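Local coordinates for protein peptidase M3B, oligoendopeptidase F (Enterococcus faecium, PDB 2QR4) that probably hydrolyses short peptides as a metal-dependent oligoendopeptidase of the M3 family, at residues L161-T165 against Q175-G179; T165-E169 against S187-V192. All coordinates share one frame; numbering follows the deposited sequence.

Interaction 1. Residues L161-T165 against Q175-G179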
# COMPACT_ATOMS: atom_id res chain seq x y z
N LEU A 161 -13.11 -5.69 7.42
CA LEU A 161 -13.53 -5.31 8.78
C LEU A 161 -14.92 -5.86 9.13
O LEU A 161 -15.84 -5.77 8.33
CB LEU A 161 -13.56 -3.79 8.94
CG LEU A 161 -12.23 -3.04 8.94
CD1 LEU A 161 -12.44 -1.61 9.35
CD2 LEU A 161 -11.26 -3.69 9.86
N VAL A 162 -15.07 -6.45 10.31
CA VAL A 162 -16.41 -6.70 10.83
C VAL A 162 -16.54 -6.08 12.21
O VAL A 162 -15.60 -6.12 13.02
CB VAL A 162 -16.89 -8.20 10.80
CG1 VAL A 162 -16.02 -9.07 9.91
CG2 VAL A 162 -16.99 -8.77 12.19
N PHE A 163 -17.69 -5.46 12.46
CA PHE A 163 -17.91 -4.66 13.66
C PHE A 163 -18.71 -5.44 14.70
O PHE A 163 -19.37 -6.42 14.37
CB PHE A 163 -18.61 -3.36 13.28
CG PHE A 163 -17.80 -2.51 12.35
CD1 PHE A 163 -16.90 -1.58 12.86
CD2 PHE A 163 -17.89 -2.66 10.98
CE1 PHE A 163 -16.12 -0.81 12.01
CE2 PHE A 163 -17.13 -1.88 10.13
CZ PHE A 163 -16.23 -0.96 10.65
N PRO A 164 -18.67 -4.99 15.96
CA PRO A 164 -19.30 -5.86 16.93
C PRO A 164 -20.82 -5.77 16.87
O PRO A 164 -21.38 -4.96 16.14
CB PRO A 164 -18.78 -5.34 18.29
CG PRO A 164 -17.92 -4.16 18.01
CD PRO A 164 -18.10 -3.77 16.56
N THR A 165 -21.46 -6.65 17.63
CA THR A 165 -22.88 -6.66 17.88
C THR A 165 -23.22 -5.67 19.00
O THR A 165 -22.44 -5.50 19.94
CB THR A 165 -23.28 -8.09 18.34
OG1 THR A 165 -23.87 -8.79 17.25
CG2 THR A 165 -24.23 -8.07 19.52
N GLN A 175 -26.36 -6.35 14.37
CA GLN A 175 -25.02 -6.37 13.80
C GLN A 175 -24.65 -5.00 13.26
O GLN A 175 -25.31 -4.49 12.36
CB GLN A 175 -24.97 -7.40 12.67
CG GLN A 175 -23.69 -7.36 11.86
CD GLN A 175 -22.55 -8.06 12.56
OE1 GLN A 175 -22.51 -9.29 12.63
NE2 GLN A 175 -21.61 -7.28 13.09
N LEU A 176 -23.59 -4.40 13.81
CA LEU A 176 -23.07 -3.15 13.28
C LEU A 176 -22.42 -3.37 11.92
O LEU A 176 -21.85 -4.44 11.65
CB LEU A 176 -22.02 -2.58 14.23
CG LEU A 176 -22.24 -1.34 15.08
CD1 LEU A 176 -23.69 -1.08 15.38
CD2 LEU A 176 -21.44 -1.53 16.35
N SER A 177 -22.49 -2.34 11.08
CA SER A 177 -21.95 -2.38 9.73
C SER A 177 -22.04 -0.98 9.16
O SER A 177 -22.72 -0.13 9.73
CB SER A 177 -22.79 -3.32 8.86
OG SER A 177 -24.03 -2.72 8.59
N HIS A 178 -21.36 -0.75 8.04
CA HIS A 178 -21.43 0.54 7.35
C HIS A 178 -22.85 0.90 6.92
O HIS A 178 -23.25 2.07 6.99
CB HIS A 178 -20.50 0.56 6.14
CG HIS A 178 -19.05 0.47 6.49
ND1 HIS A 178 -18.44 1.37 7.33
CD2 HIS A 178 -18.09 -0.41 6.11
CE1 HIS A 178 -17.16 1.06 7.45
NE2 HIS A 178 -16.93 -0.02 6.73
N GLY A 179 -23.62 -0.09 6.49
CA GLY A 179 -24.99 0.13 6.03
C GLY A 179 -25.94 0.62 7.12
O GLY A 179 -26.85 1.39 6.86
O HOH W 1 -19.87 -5.73 10.40
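Phe163 and Gln175 reach across the contact in different ways: the phenylalanine CG sits beside its backbone N and anti to its carbonyl carbon (chi1 -62°), aiming the ring at His178, whereas the glutamine chain leaves anti to N but folds at chi2 (79°), swinging its amide over to the facing backbone. Gln175 NE2 then lies 2.7 Å from Phe163 O, although the N-H points poorly at that oxygen and the bond is weak. The same nitrogen donates a straighter bond to Leu176 O at 3.2 Å, in the carbonyl plane and on a lone pair, so the amide is held mainly by Leu176 O, with a weaker tie to Phe163 O across the contact. Leu176 O is gripped again by a water, which donates to it and accepts from Phe163 N, bridging the two segments.

One direct backbone bond joins them, Leu176 N to Pro164 O at 3.3 Å. Beside it the apolar side chains close up: Phe163 CB meets Leu176 CB at 3.6 Å, and Pro164 CD touches Leu176 CD2 at 4.0 Å. Farther along, the Phe163 ring sends its edge against one face of the His178 imidazole, a T-shaped pair with centroids 5.3 Å apart and planes at 75°. His178 NE2 is hydrogen-bonded to Asn157 O of helix 143-160, a bond that restrains the imidazole receiving the edge. Phe163 also packs on Leu200 and Val203 of helix 190-206, while Leu161 and Val162 meet Phe207 and Gln206 of the second subunit.

At the strand end Thr165 and Gln175 form an antiparallel non-hydrogen-bonded pair. On the helix side, Ser177 is the N-cap of helix 178-185, its OG accepting a weak bond from Val180 N. This is the base of a two-stranded antiparallel hairpin, inserted between helices of a largely helical peptidase.

Interaction 2. Residues T165-E169 against S187-V192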
# COMPACT_ATOMS: atom_id res chain seq x y z
N THR A 165 -21.46 -6.65 17.63
CA THR A 165 -22.88 -6.66 17.88
C THR A 165 -23.22 -5.67 19.00
O THR A 165 -22.44 -5.50 19.94
CB THR A 165 -23.28 -8.09 18.34
OG1 THR A 165 -23.87 -8.79 17.25
CG2 THR A 165 -24.23 -8.07 19.52
N ILE A 166 -24.37 -5.03 18.92
CA ILE A 166 -24.87 -4.24 20.04
C ILE A 166 -26.29 -4.67 20.36
O ILE A 166 -26.88 -5.47 19.64
CB ILE A 166 -24.89 -2.73 19.70
CG1 ILE A 166 -25.84 -2.47 18.52
CG2 ILE A 166 -23.49 -2.23 19.40
CD1 ILE A 166 -26.15 -1.02 18.26
N GLU A 167 -26.85 -4.12 21.44
CA GLU A 167 -28.29 -4.25 21.68
C GLU A 167 -28.98 -3.11 20.96
O GLU A 167 -28.63 -1.95 21.16
CB GLU A 167 -28.63 -4.18 23.18
CG GLU A 167 -30.09 -4.57 23.45
CD GLU A 167 -30.62 -4.07 24.79
OE1 GLU A 167 -31.84 -3.79 24.88
OE2 GLU A 167 -29.84 -3.96 25.76
N GLY A 168 -29.97 -3.43 20.13
CA GLY A 168 -30.61 -2.44 19.28
C GLY A 168 -31.78 -1.66 19.87
O GLY A 168 -31.93 -1.53 21.08
N GLU A 169 -32.63 -1.12 19.00
CA GLU A 169 -33.70 -0.23 19.45
C GLU A 169 -34.83 -0.94 20.18
O GLU A 169 -35.41 -0.41 21.13
CB GLU A 169 -34.26 0.60 18.29
CG GLU A 169 -33.37 1.75 17.86
CD GLU A 169 -34.17 2.97 17.46
OE1 GLU A 169 -33.80 3.64 16.48
OE2 GLU A 169 -35.17 3.26 18.14
N SER A 187 -30.68 7.56 16.00
CA SER A 187 -31.74 7.02 16.84
C SER A 187 -32.09 7.98 17.98
O SER A 187 -31.22 8.68 18.51
CB SER A 187 -31.32 5.66 17.39
OG SER A 187 -32.13 5.29 18.49
N THR A 188 -33.36 8.01 18.36
CA THR A 188 -33.76 8.85 19.48
C THR A 188 -33.43 8.13 20.78
O THR A 188 -33.56 8.69 21.87
CB THR A 188 -35.26 9.17 19.45
OG1 THR A 188 -36.01 7.97 19.66
CG2 THR A 188 -35.64 9.78 18.10
N ASP A 189 -33.00 6.88 20.65
CA ASP A 189 -32.61 6.08 21.80
C ASP A 189 -31.11 6.26 22.04
O ASP A 189 -30.27 5.63 21.40
CB ASP A 189 -32.99 4.61 21.57
CG ASP A 189 -32.63 3.72 22.74
OD1 ASP A 189 -31.80 4.13 23.58
OD2 ASP A 189 -33.18 2.61 22.82
N ARG A 190 -30.79 7.15 22.98
CA ARG A 190 -29.41 7.54 23.23
C ARG A 190 -28.48 6.37 23.51
O ARG A 190 -27.32 6.40 23.12
CB ARG A 190 -29.33 8.55 24.37
CG ARG A 190 -27.98 9.23 24.41
CD ARG A 190 -27.91 10.25 25.50
NE ARG A 190 -26.76 11.13 25.29
CZ ARG A 190 -26.16 11.80 26.26
NH1 ARG A 190 -25.13 12.58 25.99
NH2 ARG A 190 -26.60 11.70 27.52
N ARG A 191 -28.97 5.36 24.21
CA ARG A 191 -28.11 4.23 24.56
C ARG A 191 -27.63 3.53 23.30
O ARG A 191 -26.49 3.07 23.22
CB ARG A 191 -28.87 3.25 25.48
CG ARG A 191 -28.19 1.90 25.64
CD ARG A 191 -29.13 0.82 26.20
NE ARG A 191 -30.11 0.32 25.23
CZ ARG A 191 -29.80 -0.38 24.14
NH1 ARG A 191 -28.53 -0.65 23.84
NH2 ARG A 191 -30.77 -0.80 23.33
N VAL A 192 -28.51 3.46 22.31
CA VAL A 192 -28.22 2.80 21.04
C VAL A 192 -27.18 3.59 20.24
O VAL A 192 -26.25 3.03 19.66
CB VAL A 192 -29.51 2.61 20.23
CG1 VAL A 192 -29.22 2.43 18.74
CG2 VAL A 192 -30.30 1.44 20.79
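The backbones draw closest where Gly168, just past strand 165-167, faces Val192 in the first turn of helix 190-206, with their CA atoms 6.0 Å apart. Arg191 carries the polar part of the contact. Its chain bends at chi3 (75°), turning the guanidinium back onto the strand end. There NH1 donates to Glu167 O at 3.0 Å; the oxygen lies near the guanidinium plane, but the nitrogen stands above the carbonyl plane. NH2 adds weak bonds to the same carbonyl and to Gly168 O, the latter at the guanidinium edge.

Glu167 lays its carboxylate over one face of this group, the planes only 17° apart. Its OE1 is 3.5 Å from Arg191 NH2, a salt bridge resting on charge alone because no N-H points at the oxygen.

Val192 CG2 packs against Gly168 O at 3.4 Å, and the valine also touches Leu184 of helix 178-185, as does Ile166. At the far end, in one of the two conformers of Glu169, OE1 lies 3.1 Å from Ser187 OG, a weak and doubtful bond; Ser187 OG also accepts from Asp189 N at 2.8 Å.

That serine bond makes an ST turn whose last residue, Asp189, is the N-cap of helix 190-206, its OD1 accepting a weak bond from Arg191 N: a capped helix start joined by an arginine to the end of a hairpin strand.

Leaving helix 143-160, the chain enters 161-165, passes along strand 165-167, turns, and comes back through strand 173-175 to 175-179. Interaction 1 closes this hairpin loop, with nine residues between its segments. The chain then runs through helix 178-185 to 187-192, where interaction 2 closes a second loop from the outgoing strand to the start of helix 190-206. Since Thr165 ends one first segment and begins the other, while 175-179 falls inside the span of interaction 2, the two loops cross instead of nesting. Leu176 CD2 packs on Ile166 CG2 at 3.7 Å, linking the contacts, which together tie the hairpin to the consecutive helices 178-185 and 190-206.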